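Local structure of branched-chain alpha-ketoacid decarboxylase (Lactococcus lactis, 2VBF) at residues P47-L52 with F133-L138; V97-A102 with K144-M149; E118-P123 with P182-L187. The protein probably decarboxylates branched-chain and aromatic alpha-keto acids to aldehydes, using thiamine diphosphate and a magnesium ion. One frame throughout, in Å; residues are numbered along the deposited sequence.

Interaction 1: residues P47-L52 with F133-L138; sequences PGDYNL and FVHHTL. With TPP (thiamine diphosphate), chain D.
Asp49 and His135 reach for each other with matching first torsions: in both, CG is tucked between the backbone N and the carbonyl carbon (chi1 72° and 64°), and the two side chains approach head-on. His135 NE2 donates to Asp49 OD1 at 2.8 Å in a nearly straight bond (170°), in the imidazole plane, arriving on the syn side of the carboxylate but tilted out of its plane. Tyr50 lies across the same histidine. Its hydroxyl donates to His135 O (OH to O 2.8 Å), which meets the phenol ring at its edge, while OH stands over the centre of the His135 ring, 3.0 Å above its plane. The two ring planes are almost parallel but strongly offset, with little overlap. His136 turns its CD2 to Tyr50 CE2 at 3.6 Å, the planes perpendicular. One water bridges Asp49 and His136, donating to Asp49 OD1 (2.8 Å) and sharing a hydrogen bond with His136 NE2 (3.0 Å). OD1 thus holds two polar partners. His136 CE1 approaches N4' of thiamine diphosphate at 3.3 Å, and its ND1 bonds to Trp424 O of the second subunit. Adjacent histidines facing an aspartate at the cofactor are familiar from the pyruvate decarboxylase family. His135 ND1 and Asp49 OD2 likewise bond to the second subunit, through its Asp308 and Asn569. The contact therefore joins the loop between strand 42-45 and helix 52-60 to the loop between helices 125-130 and 145-149, with Tyr50 and His136 resting on Thr94 of strand 89-94.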
loop_
_atom_site.group_PDB
_atom_site.type_symbol
_atom_site.label_atom_id
_atom_site.label_comp_id
_atom_site.label_asym_id
_atom_site.label_seq_id
_atom_site.Cartn_x
_atom_site.Cartn_y
_atom_site.Cartn_z
ATOM N N PRO A 47 7.274 9.736 -8.400
ATOM C CA PRO A 47 6.800 10.477 -9.564
ATOM C C PRO A 47 5.677 9.812 -10.360
ATOM O O PRO A 47 5.512 8.596 -10.314
ATOM C CB PRO A 47 8.054 10.565 -10.467
ATOM C CG PRO A 47 9.179 10.202 -9.633
ATOM C CD PRO A 47 8.651 9.251 -8.604
ATOM N N GLY A 48 4.932 10.635 -11.096
ATOM C CA GLY A 48 4.006 10.173 -12.110
ATOM C C GLY A 48 3.766 11.313 -13.069
ATOM O O GLY A 48 4.070 12.459 -12.755
ATOM N N ASP A 49 3.236 11.019 -14.245
ATOM C CA ASP A 49 3.090 12.065 -15.256
ATOM C C ASP A 49 2.268 13.270 -14.744
ATOM O O ASP A 49 2.534 14.399 -15.130
ATOM C CB ASP A 49 2.587 11.513 -16.609
ATOM C CG ASP A 49 1.128 11.098 -16.592
ATOM O OD1 ASP A 49 0.689 10.434 -15.632
ATOM O OD2 ASP A 49 0.411 11.427 -17.561
ATOM N N TYR A 50 1.331 13.029 -13.823
ATOM C CA TYR A 50 0.496 14.096 -13.264
ATOM C C TYR A 50 1.227 14.960 -12.222
ATOM O O TYR A 50 0.630 15.911 -11.694
ATOM C CB TYR A 50 -0.772 13.502 -12.628
ATOM C CG TYR A 50 -1.668 12.697 -13.561
ATOM C CD1 TYR A 50 -1.883 13.095 -14.877
ATOM C CD2 TYR A 50 -2.327 11.541 -13.116
ATOM C CE1 TYR A 50 -2.727 12.371 -15.723
ATOM C CE2 TYR A 50 -3.142 10.811 -13.955
ATOM C CZ TYR A 50 -3.348 11.231 -15.261
ATOM O OH TYR A 50 -4.189 10.513 -16.091
ATOM N N ASN A 51 2.485 14.659 -11.895
ATOM C CA ASN A 51 3.232 15.519 -10.965
ATOM C C ASN A 51 4.648 15.940 -11.388
ATOM O O ASN A 51 5.358 16.552 -10.598
ATOM C CB ASN A 51 3.225 14.929 -9.544
ATOM C CG ASN A 51 4.059 13.677 -9.402
ATOM O OD1 ASN A 51 5.053 13.495 -10.103
ATOM N ND2 ASN A 51 3.693 12.827 -8.436
ATOM N N LEU A 52 5.049 15.624 -12.624
ATOM C CA LEU A 52 6.441 15.840 -13.033
ATOM C C LEU A 52 6.817 17.317 -13.123
ATOM O O LEU A 52 7.921 17.682 -12.747
ATOM C CB LEU A 52 6.747 15.129 -14.354
ATOM C CG LEU A 52 6.614 13.601 -14.337
ATOM C CD1 LEU A 52 6.985 13.024 -15.706
ATOM C CD2 LEU A 52 7.441 12.930 -13.241
ATOM N N PHE A 133 -11.706 9.582 -19.941
ATOM C CA PHE A 133 -11.352 8.269 -19.410
ATOM C C PHE A 133 -9.842 8.100 -19.473
ATOM O O PHE A 133 -9.304 7.390 -20.328
ATOM C CB PHE A 133 -12.055 7.171 -20.230
ATOM C CG PHE A 133 -13.561 7.092 -20.036
ATOM C CD1 PHE A 133 -14.269 8.040 -19.285
ATOM C CD2 PHE A 133 -14.270 6.052 -20.616
ATOM C CE1 PHE A 133 -15.651 7.944 -19.113
ATOM C CE2 PHE A 133 -15.644 5.954 -20.445
ATOM C CZ PHE A 133 -16.335 6.896 -19.702
ATOM N N VAL A 134 -9.146 8.787 -18.575
ATOM C CA VAL A 134 -7.701 8.732 -18.526
ATOM C C VAL A 134 -7.178 7.740 -17.479
ATOM O O VAL A 134 -7.888 7.306 -16.545
ATOM C CB VAL A 134 -7.093 10.123 -18.256
ATOM C CG1 VAL A 134 -7.352 11.065 -19.462
ATOM C CG2 VAL A 134 -7.628 10.715 -16.919
ATOM N N HIS A 135 -5.904 7.403 -17.635
ATOM C CA HIS A 135 -5.247 6.489 -16.719
ATOM C C HIS A 135 -5.318 6.973 -15.272
ATOM O O HIS A 135 -5.304 8.177 -15.002
ATOM C CB HIS A 135 -3.794 6.226 -17.147
ATOM C CG HIS A 135 -2.903 7.432 -17.113
ATOM N ND1 HIS A 135 -2.838 8.344 -18.146
ATOM C CD2 HIS A 135 -2.010 7.854 -16.187
ATOM C CE1 HIS A 135 -1.960 9.283 -17.847
ATOM N NE2 HIS A 135 -1.435 9.008 -16.669
ATOM N N HIS A 136 -5.385 6.001 -14.362
ATOM C CA HIS A 136 -5.525 6.204 -12.920
ATOM C C HIS A 136 -6.919 6.717 -12.538
ATOM O O HIS A 136 -7.065 7.382 -11.515
ATOM C CB HIS A 136 -4.470 7.134 -12.290
ATOM C CG HIS A 136 -3.047 6.840 -12.650
ATOM N ND1 HIS A 136 -2.596 5.605 -13.070
ATOM C CD2 HIS A 136 -1.956 7.641 -12.601
ATOM C CE1 HIS A 136 -1.294 5.676 -13.303
ATOM N NE2 HIS A 136 -0.881 6.900 -13.020
ATOM N N THR A 137 -7.932 6.414 -13.353
ATOM C CA THR A 137 -9.329 6.692 -13.001
ATOM C C THR A 137 -10.165 5.424 -13.131
ATOM O O THR A 137 -9.676 4.400 -13.617
ATOM C CB THR A 137 -9.960 7.806 -13.883
ATOM O OG1 THR A 137 -10.229 7.323 -15.204
ATOM C CG2 THR A 137 -9.029 9.016 -13.953
ATOM N N LEU A 138 -11.427 5.509 -12.718
ATOM C CA LEU A 138 -12.370 4.399 -12.869
ATOM C C LEU A 138 -13.100 4.421 -14.217
ATOM O O LEU A 138 -14.062 3.662 -14.425
ATOM C CB LEU A 138 -13.379 4.415 -11.710
ATOM C CG LEU A 138 -12.777 4.469 -10.302
ATOM C CD1 LEU A 138 -13.880 4.455 -9.250
ATOM C CD2 LEU A 138 -11.782 3.324 -10.066
HETATM N "N1'" TPP D . 3.147 5.040 -9.017
HETATM C "C2'" TPP D . 2.237 4.036 -9.269
HETATM C CM2 TPP D . 1.741 3.186 -8.143
HETATM N "N3'" TPP D . 1.800 3.845 -10.548
HETATM C "C4'" TPP D . 2.264 4.632 -11.588
HETATM N "N4'" TPP D . 1.758 4.403 -12.794
HETATM C "C5'" TPP D . 3.207 5.640 -11.347
HETATM C "C6'" TPP D . 3.646 5.827 -10.039
HETATM C "C7'" TPP D . 3.752 6.502 -12.490
HETATM N N3 TPP D . 4.594 5.747 -13.425
HETATM C C2 TPP D . 4.179 5.177 -14.625
HETATM S S1 TPP D . 5.312 4.391 -15.475
HETATM C C5 TPP D . 6.399 4.762 -14.340
HETATM C C4 TPP D . 5.920 5.513 -13.263
HETATM C CM4 TPP D . 6.733 5.989 -12.087
HETATM C C6 TPP D . 7.806 4.287 -14.579
HETATM C C7 TPP D . 7.961 2.770 -14.616
HETATM O O7 TPP D . 9.356 2.553 -14.750
HETATM P PA TPP D . 9.974 1.129 -15.189
HETATM O O1A TPP D . 9.206 0.071 -14.412
HETATM O O2A TPP D . 11.443 1.160 -14.845
HETATM O O3A TPP D . 9.618 0.988 -16.740
HETATM P PB TPP D . 10.526 1.405 -18.021
HETATM O O1B TPP D . 9.701 2.396 -18.785
HETATM O O2B TPP D . 10.765 0.148 -18.800
HETATM O O3B TPP D . 11.824 1.965 -17.509
HETATM O O HOH W 1 0.944 9.318 -13.055
#

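Interaction 2: residues V97-A102 with K144-M149; sequences VGELSA and KHFMKM. With TPP (thiamine diphosphate), chain D.
Leu100 and Phe146 join two helices on one face of the parallel alpha/beta sheet of the N-terminal thiamine diphosphate-binding domain. The short segments 97-102 and 145-149 run nearly parallel, at 17°, with their axes 10.6 Å apart, so the gap is bridged mainly by side chains. The tight part lies between the helices. Leu100 crosses Phe146 at about a right angle and sets CD1 against CD1 of the ring at 3.9 Å. Its other methyl, CD2, meets Met149 CE at 3.7 Å; the bend at the thioether (chi3 68°) brings that methyl round to the leucine, while Met149 SD lies at the edge of the Phe146 ring, in its plane. Glu99 adds a polar group to this apolar patch. Its CG sits between the backbone N and the carbonyl carbon (chi1 62°), and the chain then runs extended until OE1 touches Phe146 CB at 3.4 Å, with carboxylate and ring planes steeply inclined. Although buried, the carboxylate has partners outside the two helices: OE1 accepts from Gly96 N, and OE2 pairs, probably by a hydrogen bond, with Tyr184 OH. The ring of Phe146 also meets Phe95 edge-to-face. At the subunit interface Leu100 packs on Ala107 and Met149 on Met149 of the second subunit. The outer side of helix 145-149 is different: Met147 points away from helix 97-111 and is partly exposed, and Lys148, and Lys144 just before the helix, are exposed. On the far side of helix 97-111, Val97 also points away from the contact, and there its CG2 comes within 3.4 Å of N3' in the thiamine diphosphate pyrimidine.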
loop_
_atom_site.group_PDB
_atom_site.type_symbol
_atom_site.label_atom_id
_atom_site.label_comp_id
_atom_site.label_asym_id
_atom_site.label_seq_id
_atom_site.Cartn_x
_atom_site.Cartn_y
_atom_site.Cartn_z
ATOM N N VAL A 97 -3.605 6.027 -8.217
ATOM C CA VAL A 97 -2.701 4.915 -7.874
ATOM C C VAL A 97 -1.662 5.274 -6.794
ATOM O O VAL A 97 -1.335 4.447 -5.941
ATOM C CB VAL A 97 -1.985 4.346 -9.119
ATOM C CG1 VAL A 97 -2.983 3.830 -10.131
ATOM C CG2 VAL A 97 -1.065 5.413 -9.747
ATOM N N GLY A 98 -1.155 6.501 -6.814
ATOM C CA GLY A 98 -0.187 6.949 -5.817
ATOM C C GLY A 98 -0.868 7.207 -4.482
ATOM O O GLY A 98 -0.513 6.628 -3.431
ATOM N N GLU A 99 -1.883 8.066 -4.511
ATOM C CA GLU A 99 -2.580 8.418 -3.283
ATOM C C GLU A 99 -3.232 7.217 -2.592
ATOM O O GLU A 99 -3.133 7.084 -1.367
ATOM C CB GLU A 99 -3.596 9.544 -3.526
ATOM C CG GLU A 99 -4.707 9.213 -4.485
ATOM C CD GLU A 99 -5.664 10.373 -4.679
ATOM O OE1 GLU A 99 -5.957 10.696 -5.856
ATOM O OE2 GLU A 99 -6.127 10.933 -3.652
ATOM N N LEU A 100 -3.896 6.340 -3.342
ATOM C CA LEU A 100 -4.519 5.174 -2.698
ATOM C C LEU A 100 -3.496 4.188 -2.140
ATOM O O LEU A 100 -3.773 3.521 -1.150
ATOM C CB LEU A 100 -5.518 4.473 -3.624
ATOM C CG LEU A 100 -6.790 5.282 -3.935
ATOM C CD1 LEU A 100 -7.737 4.456 -4.772
ATOM C CD2 LEU A 100 -7.483 5.797 -2.669
ATOM N N SER A 101 -2.320 4.110 -2.748
ATOM C CA SER A 101 -1.242 3.272 -2.183
ATOM C C SER A 101 -0.757 3.823 -0.832
ATOM O O SER A 101 -0.325 3.077 0.044
ATOM C CB SER A 101 -0.074 3.157 -3.157
ATOM O OG SER A 101 -0.405 2.439 -4.342
ATOM N N ALA A 102 -0.846 5.139 -0.668
ATOM C CA ALA A 102 -0.315 5.840 0.497
ATOM C C ALA A 102 -1.350 5.994 1.635
ATOM O O ALA A 102 -0.992 6.393 2.747
ATOM C CB ALA A 102 0.194 7.243 0.049
ATOM N N LYS A 144 -13.172 13.126 -8.403
ATOM C CA LYS A 144 -13.359 13.518 -7.017
ATOM C C LYS A 144 -13.520 12.373 -6.026
ATOM O O LYS A 144 -13.557 12.636 -4.825
ATOM C CB LYS A 144 -14.548 14.485 -6.917
ATOM C CG LYS A 144 -14.284 15.784 -7.668
ATOM C CD LYS A 144 -15.442 16.758 -7.611
ATOM C CE LYS A 144 -14.982 18.197 -7.924
ATOM N NZ LYS A 144 -14.533 18.422 -9.329
ATOM N N HIS A 145 -13.590 11.127 -6.513
ATOM C CA HIS A 145 -13.765 9.949 -5.651
ATOM C C HIS A 145 -12.643 9.836 -4.621
ATOM O O HIS A 145 -12.878 9.521 -3.459
ATOM C CB HIS A 145 -13.696 8.630 -6.423
ATOM C CG HIS A 145 -14.801 8.392 -7.392
ATOM N ND1 HIS A 145 -16.135 8.427 -7.043
ATOM C CD2 HIS A 145 -14.759 8.023 -8.694
ATOM C CE1 HIS A 145 -16.869 8.125 -8.102
ATOM N NE2 HIS A 145 -16.058 7.864 -9.112
ATOM N N PHE A 146 -11.407 10.036 -5.073
ATOM C CA PHE A 146 -10.255 9.681 -4.247
ATOM C C PHE A 146 -10.095 10.697 -3.116
ATOM O O PHE A 146 -9.781 10.315 -1.997
ATOM C CB PHE A 146 -9.000 9.448 -5.107
ATOM C CG PHE A 146 -9.256 8.529 -6.292
ATOM C CD1 PHE A 146 -9.969 7.352 -6.121
ATOM C CD2 PHE A 146 -8.814 8.851 -7.571
ATOM C CE1 PHE A 146 -10.242 6.527 -7.195
ATOM C CE2 PHE A 146 -9.088 8.011 -8.645
ATOM C CZ PHE A 146 -9.807 6.864 -8.453
ATOM N N MET A 147 -10.381 11.969 -3.374
ATOM C CA MET A 147 -10.373 12.969 -2.311
ATOM C C MET A 147 -11.472 12.663 -1.279
ATOM O O MET A 147 -11.224 12.763 -0.078
ATOM C CB MET A 147 -10.532 14.399 -2.849
ATOM C CG MET A 147 -10.383 15.472 -1.762
ATOM S SD MET A 147 -10.135 17.128 -2.421
ATOM C CE MET A 147 -11.793 17.478 -2.959
ATOM N N LYS A 148 -12.668 12.304 -1.741
ATOM C CA LYS A 148 -13.751 11.900 -0.834
ATOM C C LYS A 148 -13.300 10.749 0.086
ATOM O O LYS A 148 -13.556 10.760 1.291
ATOM C CB LYS A 148 -15.005 11.488 -1.599
ATOM C CG LYS A 148 -16.095 10.982 -0.667
ATOM C CD LYS A 148 -17.459 10.883 -1.282
ATOM C CE LYS A 148 -18.508 10.728 -0.181
ATOM N NZ LYS A 148 -19.820 10.233 -0.691
ATOM N N MET A 149 -12.608 9.771 -0.490
ATOM C CA MET A 149 -12.119 8.611 0.282
ATOM C C MET A 149 -11.140 9.022 1.389
ATOM O O MET A 149 -10.967 8.285 2.360
ATOM C CB MET A 149 -11.486 7.550 -0.627
ATOM C CG MET A 149 -12.502 6.897 -1.558
ATOM S SD MET A 149 -11.825 6.071 -3.005
ATOM C CE MET A 149 -10.967 4.700 -2.242
HETATM N "N1'" TPP D . 3.147 5.040 -9.017
HETATM C "C2'" TPP D . 2.237 4.036 -9.269
HETATM C CM2 TPP D . 1.741 3.186 -8.143
HETATM N "N3'" TPP D . 1.800 3.845 -10.548
HETATM C "C4'" TPP D . 2.264 4.632 -11.588
HETATM N "N4'" TPP D . 1.758 4.403 -12.794
HETATM C "C5'" TPP D . 3.207 5.640 -11.347
HETATM C "C6'" TPP D . 3.646 5.827 -10.039
HETATM C "C7'" TPP D . 3.752 6.502 -12.490
HETATM N N3 TPP D . 4.594 5.747 -13.425
HETATM C C2 TPP D . 4.179 5.177 -14.625
HETATM S S1 TPP D . 5.312 4.391 -15.475
HETATM C C5 TPP D . 6.399 4.762 -14.340
HETATM C C4 TPP D . 5.920 5.513 -13.263
HETATM C CM4 TPP D . 6.733 5.989 -12.087
HETATM C C6 TPP D . 7.806 4.287 -14.579
HETATM C C7 TPP D . 7.961 2.770 -14.616
HETATM O O7 TPP D . 9.356 2.553 -14.750
HETATM P PA TPP D . 9.974 1.129 -15.189
HETATM O O1A TPP D . 9.206 0.071 -14.412
HETATM O O2A TPP D . 11.443 1.160 -14.845
HETATM O O3A TPP D . 9.618 0.988 -16.740
HETATM P PB TPP D . 10.526 1.405 -18.021
HETATM O O1B TPP D . 9.701 2.396 -18.785
HETATM O O2B TPP D . 10.765 0.148 -18.800
HETATM O O3B TPP D . 11.824 1.965 -17.509
#

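Interaction 3: residues E118-P123 with P182-L187; sequences EIVGSP and PVYINL
Asn186 and Ser122 close one end of a parallel strand pair, 118-122 beside 183-187, inclined at 19° within the six-stranded parallel sheet that also holds strand 42-45. From CB, which leaves the strand on the face carrying Glu118, Val120 and Tyr184, the asparagine extends with CG trans to the backbone N (chi1 172°). CG then comes 3.5 Å from Ser122 OG, OD1 rests 3.6 Å from Ser122 CB, and ND2 at the tip donates to Ser122 OG at 2.6 Å. That bond is bent (137° at the hydrogen), with OG tilted from the amide plane. A leucine in place of Asn186 would probably cost Ser122 OG the N-H of ND2, with a weak bond to Gln128 remaining. On the same face Val120 CG2 leans on Tyr184 CE1 at 3.7 Å; on the other, Ile119 CG2 faces Leu187 CD2 at 4.2 Å. Five backbone bonds join the strands. Val120 uses both polar atoms, its N donating to Ile185 O and its O accepting from Leu187 N, each at 2.8 Å, and Ser122 N takes Leu187 O from above the carbonyl plane. Strands 89-94 and 156-159 border the pair. The pairing thus rests on main-chain bonds, which make little use of the side chains, while the buried amide gives one N-H to the serine hydroxyl where strand 116-122 ends.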
loop_
_atom_site.group_PDB
_atom_site.type_symbol
_atom_site.label_atom_id
_atom_site.label_comp_id
_atom_site.label_asym_id
_atom_site.label_seq_id
_atom_site.Cartn_x
_atom_site.Cartn_y
_atom_site.Cartn_z
ATOM N N GLU A 118 0.009 15.556 2.358
ATOM C CA GLU A 118 0.092 14.823 1.102
ATOM C C GLU A 118 -0.336 15.719 -0.040
ATOM O O GLU A 118 -1.407 16.293 0.000
ATOM C CB GLU A 118 -0.737 13.553 1.107
ATOM C CG GLU A 118 -0.576 12.787 -0.217
ATOM C CD GLU A 118 -1.198 11.407 -0.200
ATOM O OE1 GLU A 118 -1.818 11.023 0.826
ATOM O OE2 GLU A 118 -1.056 10.725 -1.236
ATOM N N ILE A 119 0.523 15.829 -1.050
ATOM C CA ILE A 119 0.228 16.568 -2.268
ATOM C C ILE A 119 0.006 15.528 -3.353
ATOM O O ILE A 119 0.857 14.659 -3.555
ATOM C CB ILE A 119 1.398 17.480 -2.689
ATOM C CG1 ILE A 119 1.743 18.484 -1.577
ATOM C CG2 ILE A 119 1.084 18.180 -4.025
ATOM C CD1 ILE A 119 3.103 19.147 -1.738
ATOM N N VAL A 120 -1.141 15.589 -4.024
ATOM C CA VAL A 120 -1.490 14.629 -5.057
ATOM C C VAL A 120 -1.561 15.355 -6.401
ATOM O O VAL A 120 -2.385 16.249 -6.578
ATOM C CB VAL A 120 -2.849 13.974 -4.765
ATOM C CG1 VAL A 120 -3.143 12.880 -5.805
ATOM C CG2 VAL A 120 -2.882 13.427 -3.350
ATOM N N GLY A 121 -0.655 15.009 -7.313
ATOM C CA GLY A 121 -0.685 15.537 -8.663
ATOM C C GLY A 121 -1.826 14.922 -9.451
ATOM O O GLY A 121 -1.982 13.708 -9.460
ATOM N N SER A 122 -2.635 15.762 -10.093
ATOM C CA SER A 122 -3.825 15.300 -10.802
ATOM C C SER A 122 -3.836 15.785 -12.257
ATOM O O SER A 122 -3.050 16.668 -12.635
ATOM C CB SER A 122 -5.105 15.736 -10.059
ATOM O OG SER A 122 -5.205 17.143 -9.983
ATOM N N PRO A 123 -4.699 15.191 -13.083
ATOM C CA PRO A 123 -4.774 15.621 -14.496
ATOM C C PRO A 123 -5.110 17.113 -14.661
ATOM O O PRO A 123 -5.623 17.747 -13.739
ATOM C CB PRO A 123 -5.878 14.747 -15.072
ATOM C CG PRO A 123 -5.997 13.586 -14.156
ATOM C CD PRO A 123 -5.633 14.082 -12.798
ATOM N N PRO A 182 -2.901 15.230 9.580
ATOM C CA PRO A 182 -2.589 15.324 8.149
ATOM C C PRO A 182 -3.606 16.118 7.335
ATOM O O PRO A 182 -4.796 16.153 7.649
ATOM C CB PRO A 182 -2.518 13.863 7.678
ATOM C CG PRO A 182 -3.080 13.058 8.766
ATOM C CD PRO A 182 -3.091 13.846 10.024
ATOM N N VAL A 183 -3.106 16.744 6.277
ATOM C CA VAL A 183 -3.949 17.424 5.318
ATOM C C VAL A 183 -3.551 16.999 3.915
ATOM O O VAL A 183 -2.512 16.358 3.710
ATOM C CB VAL A 183 -3.877 18.947 5.470
ATOM C CG1 VAL A 183 -4.327 19.336 6.883
ATOM C CG2 VAL A 183 -2.463 19.458 5.167
ATOM N N TYR A 184 -4.384 17.384 2.961
ATOM C CA TYR A 184 -4.379 16.817 1.608
ATOM C C TYR A 184 -4.612 17.930 0.584
ATOM O O TYR A 184 -5.566 18.698 0.701
ATOM C CB TYR A 184 -5.475 15.762 1.564
ATOM C CG TYR A 184 -5.818 15.108 0.235
ATOM C CD1 TYR A 184 -5.487 13.772 -0.001
ATOM C CD2 TYR A 184 -6.574 15.765 -0.733
ATOM C CE1 TYR A 184 -5.862 13.135 -1.184
ATOM C CE2 TYR A 184 -6.959 15.130 -1.910
ATOM C CZ TYR A 184 -6.587 13.821 -2.136
ATOM O OH TYR A 184 -6.970 13.175 -3.293
ATOM N N ILE A 185 -3.734 17.988 -0.417
ATOM C CA ILE A 185 -3.761 19.008 -1.463
ATOM C C ILE A 185 -3.703 18.309 -2.804
ATOM O O ILE A 185 -2.714 17.654 -3.110
ATOM C CB ILE A 185 -2.570 19.992 -1.330
ATOM C CG1 ILE A 185 -2.626 20.723 0.023
ATOM C CG2 ILE A 185 -2.536 20.969 -2.501
ATOM C CD1 ILE A 185 -1.387 21.561 0.339
ATOM N N ASN A 186 -4.789 18.409 -3.571
ATOM C CA ASN A 186 -4.846 17.884 -4.930
ATOM C C ASN A 186 -4.447 19.038 -5.848
ATOM O O ASN A 186 -5.094 20.087 -5.852
ATOM C CB ASN A 186 -6.235 17.287 -5.225
ATOM C CG ASN A 186 -6.436 16.890 -6.680
ATOM O OD1 ASN A 186 -6.967 15.803 -6.984
ATOM N ND2 ASN A 186 -6.066 17.771 -7.584
ATOM N N LEU A 187 -3.366 18.829 -6.607
ATOM C CA LEU A 187 -2.741 19.860 -7.435
ATOM C C LEU A 187 -2.763 19.479 -8.923
ATOM O O LEU A 187 -1.921 18.692 -9.382
ATOM C CB LEU A 187 -1.294 20.035 -6.988
ATOM C CG LEU A 187 -0.399 21.057 -7.706
ATOM C CD1 LEU A 187 -0.916 22.451 -7.452
ATOM C CD2 LEU A 187 1.020 20.942 -7.206
#

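Interactions 2 and 3 are the closest pair, their centres 9 Å apart: the helices of interaction 2 lie against the sheet of interaction 3, with Met147 CG 3.4 Å from Tyr184 CE2 and Glu99 CA 3.4 Å from Glu118 OE2. Interaction 1 sits about 12 Å from interaction 2 and 13 Å from interaction 3, centre to centre. It meets the former where His136 O approaches Phe146 CE2 at 3.6 Å, and the latter where Tyr50 CZ packs on Pro123 CG at 3.7 Å. Interactions 1 and 2 both touch thiamine diphosphate and the second subunit, whereas 118-123 and 182-187 lie farther from the cofactor, the Glu118 side chain about 11 Å from it.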